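Local coordinates for uncharacterized protein (Nostoc punctiforme, PDB 2QDR) that is of unknown function but adopts a cupin-type double-stranded beta-helix fold and is a putative dioxygenase, at residues F228-Q233 with P271-D276. Residues are numbered along the deposited sequence; the frame is centred on the assembly and turned at random.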
loop_
_atom_site.group_PDB
_atom_site.type_symbol
_atom_site.label_atom_id
_atom_site.label_comp_id
_atom_site.label_asym_id
_atom_site.label_seq_id
_atom_site.Cartn_x
_atom_site.Cartn_y
_atom_site.Cartn_z
ATOM N N PHE A 228 23.023 -1.735 14.443
ATOM C CA PHE A 228 21.872 -1.223 15.175
ATOM C C PHE A 228 22.296 -0.205 16.215
ATOM O O PHE A 228 23.342 -0.364 16.847
ATOM C CB PHE A 228 21.117 -2.388 15.844
ATOM C CG PHE A 228 19.927 -1.968 16.694
ATOM C CD1 PHE A 228 18.709 -1.650 16.106
ATOM C CD2 PHE A 228 20.020 -1.936 18.088
ATOM C CE1 PHE A 228 17.618 -1.281 16.889
ATOM C CE2 PHE A 228 18.926 -1.572 18.885
ATOM C CZ PHE A 228 17.729 -1.249 18.290
ATOM N N ASP A 229 21.474 0.835 16.375
ATOM C CA ASP A 229 21.695 1.889 17.348
ATOM C C ASP A 229 20.357 2.584 17.632
ATOM O O ASP A 229 19.908 3.395 16.835
ATOM C CB ASP A 229 22.754 2.872 16.833
ATOM C CG ASP A 229 23.149 3.922 17.868
ATOM O OD1 ASP A 229 22.595 3.932 18.977
ATOM O OD2 ASP A 229 24.048 4.732 17.569
ATOM N N ASN A 230 19.733 2.291 18.778
ATOM C CA ASN A 230 18.421 2.917 19.126
ATOM C C ASN A 230 18.520 4.417 19.484
ATOM O O ASN A 230 17.498 5.039 19.746
ATOM C CB ASN A 230 17.646 2.131 20.206
ATOM C CG ASN A 230 18.318 2.146 21.553
ATOM O OD1 ASN A 230 19.309 2.848 21.788
ATOM N ND2 ASN A 230 17.796 1.349 22.453
ATOM N N LYS A 231 19.743 4.929 19.640
ATOM C CA LYS A 231 20.045 6.364 19.864
ATOM C C LYS A 231 19.782 6.955 21.234
ATOM O O LYS A 231 20.604 7.737 21.697
ATOM C CB LYS A 231 19.363 7.227 18.754
ATOM C CG LYS A 231 19.882 6.842 17.356
ATOM C CD LYS A 231 18.890 7.080 16.226
ATOM C CE LYS A 231 19.373 6.360 14.950
ATOM N NZ LYS A 231 18.366 6.373 13.862
ATOM N N TYR A 232 18.683 6.580 21.894
ATOM C CA TYR A 232 18.327 7.158 23.183
ATOM C C TYR A 232 18.071 6.101 24.247
ATOM O O TYR A 232 18.118 4.909 23.977
ATOM C CB TYR A 232 17.054 7.982 22.985
ATOM C CG TYR A 232 16.961 8.668 21.637
ATOM C CD1 TYR A 232 17.796 9.730 21.305
ATOM C CD2 TYR A 232 16.019 8.254 20.690
ATOM C CE1 TYR A 232 17.711 10.347 20.058
ATOM C CE2 TYR A 232 15.925 8.870 19.447
ATOM C CZ TYR A 232 16.767 9.915 19.137
ATOM O OH TYR A 232 16.664 10.529 17.902
ATOM N N GLN A 233 17.812 6.552 25.470
ATOM C CA GLN A 233 17.477 5.653 26.562
ATOM C C GLN A 233 15.988 5.385 26.411
ATOM O O GLN A 233 15.322 6.060 25.618
ATOM C CB GLN A 233 17.771 6.253 27.935
ATOM C CG GLN A 233 19.224 6.658 28.129
ATOM C CD GLN A 233 19.521 7.180 29.525
ATOM O OE1 GLN A 233 19.062 6.634 30.530
ATOM N NE2 GLN A 233 20.339 8.215 29.590
ATOM N N PRO A 271 19.388 1.879 29.213
ATOM C CA PRO A 271 20.360 2.662 28.445
ATOM C C PRO A 271 20.301 2.426 26.942
ATOM O O PRO A 271 19.542 1.591 26.465
ATOM C CB PRO A 271 21.716 2.154 28.968
ATOM C CG PRO A 271 21.432 1.503 30.272
ATOM C CD PRO A 271 20.067 0.947 30.143
ATOM N N ARG A 272 21.126 3.165 26.217
ATOM C CA ARG A 272 21.200 3.074 24.773
ATOM C C ARG A 272 21.653 1.679 24.362
ATOM O O ARG A 272 22.515 1.109 25.013
ATOM C CB ARG A 272 22.190 4.115 24.284
ATOM C CG ARG A 272 22.324 4.308 22.796
ATOM C CD ARG A 272 23.367 5.403 22.541
ATOM N NE ARG A 272 23.321 5.910 21.179
ATOM C CZ ARG A 272 24.076 6.894 20.676
ATOM N NH1 ARG A 272 25.002 7.513 21.403
ATOM N NH2 ARG A 272 23.909 7.262 19.415
ATOM N N HIS A 273 21.048 1.143 23.303
ATOM C CA HIS A 273 21.354 -0.175 22.758
ATOM C C HIS A 273 22.156 -0.045 21.484
ATOM O O HIS A 273 21.729 0.656 20.564
ATOM C CB HIS A 273 20.095 -0.939 22.399
ATOM C CG HIS A 273 19.298 -1.419 23.570
ATOM N ND1 HIS A 273 18.669 -0.573 24.460
ATOM C CD2 HIS A 273 18.943 -2.675 23.932
ATOM C CE1 HIS A 273 18.007 -1.289 25.354
ATOM N NE2 HIS A 273 18.149 -2.567 25.050
ATOM N N ILE A 274 23.309 -0.714 21.418
ATOM C CA ILE A 274 24.154 -0.681 20.221
ATOM C C ILE A 274 24.718 -2.078 19.955
ATOM O O ILE A 274 25.098 -2.781 20.883
ATOM C CB ILE A 274 25.323 0.356 20.306
ATOM C CG1 ILE A 274 24.831 1.744 20.778
ATOM C CG2 ILE A 274 26.058 0.454 18.939
ATOM C CD1 ILE A 274 25.909 2.856 20.857
ATOM N N THR A 275 24.745 -2.470 18.680
ATOM C CA THR A 275 25.305 -3.759 18.253
ATOM C C THR A 275 25.670 -3.724 16.771
ATOM O O THR A 275 24.826 -3.457 15.923
ATOM C CB THR A 275 24.388 -4.970 18.551
ATOM O OG1 THR A 275 24.914 -6.123 17.882
ATOM C CG2 THR A 275 22.961 -4.766 18.092
ATOM N N ASP A 276 26.948 -3.954 16.487
ATOM C CA ASP A 276 27.453 -3.969 15.124
ATOM C C ASP A 276 27.193 -5.311 14.451
ATOM O O ASP A 276 27.159 -5.367 13.232
ATOM C CB ASP A 276 28.953 -3.660 15.097
ATOM C CG ASP A 276 29.283 -2.251 15.575
ATOM O OD1 ASP A 276 28.435 -1.331 15.474
ATOM O OD2 ASP A 276 30.425 -2.055 16.019
HETATM O O HOH W 1 17.542 2.510 25.052
#
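The Phe-228 ring meets His-273 at its rim: His-273 CB lies near the ring plane, 3.8 Å from CE2, and the two side chains run side by side in the same direction. One ring face carries the backbone N of Asn-230, offset toward the rim, while the methyl CG2 of Thr-275 approaches obliquely. The guanidinium of Arg-272 has Lys-231 O over one face, at an angle too poor for a hydrogen bond, and the Asp-229 carboxylate set obliquely, the two planes 38° apart. Arg-272 NE donates to the syn lone pair of Asp-229 OD1 at 3.0 Å, forming a salt bridge, although the N-H···O angle of 139° shows a bent bond. The arginine chain is extended from CG to NE, which carries NE across to the carboxylate. A second donor, Lys-231 N, meets Asp-229 OD1 from above the carboxylate plane at 3.1 Å, closing an Asx turn. At the other end of the contact, Phe-228 and Thr-275 form an antiparallel hydrogen-bonded pair, with Phe-228 N to Thr-275 O at 2.9 Å and Thr-275 N to Phe-228 O at 3.1 Å. Asn-230 N then donates to His-273 O at 3.1 Å, continuing the pairing into the turn. Strands 228-229 and 268-275 thus pair within one sheet of the cupin-type double-stranded beta-helix, where 268-275 also pairs with strand 248-251, whose Tyr-248 O bonds Thr-275 OG1. An alanine in place of Asp-229 would probably leave Arg-272 without its charge partner and the turn at Lys-231 N without its side-chain acceptor. With two donors converging on OD1, one carboxylate oxygen ties the turn leaving strand 228-229 to its partner strand, and the nearby guanidinium probably helps keep Asp-229 ionised.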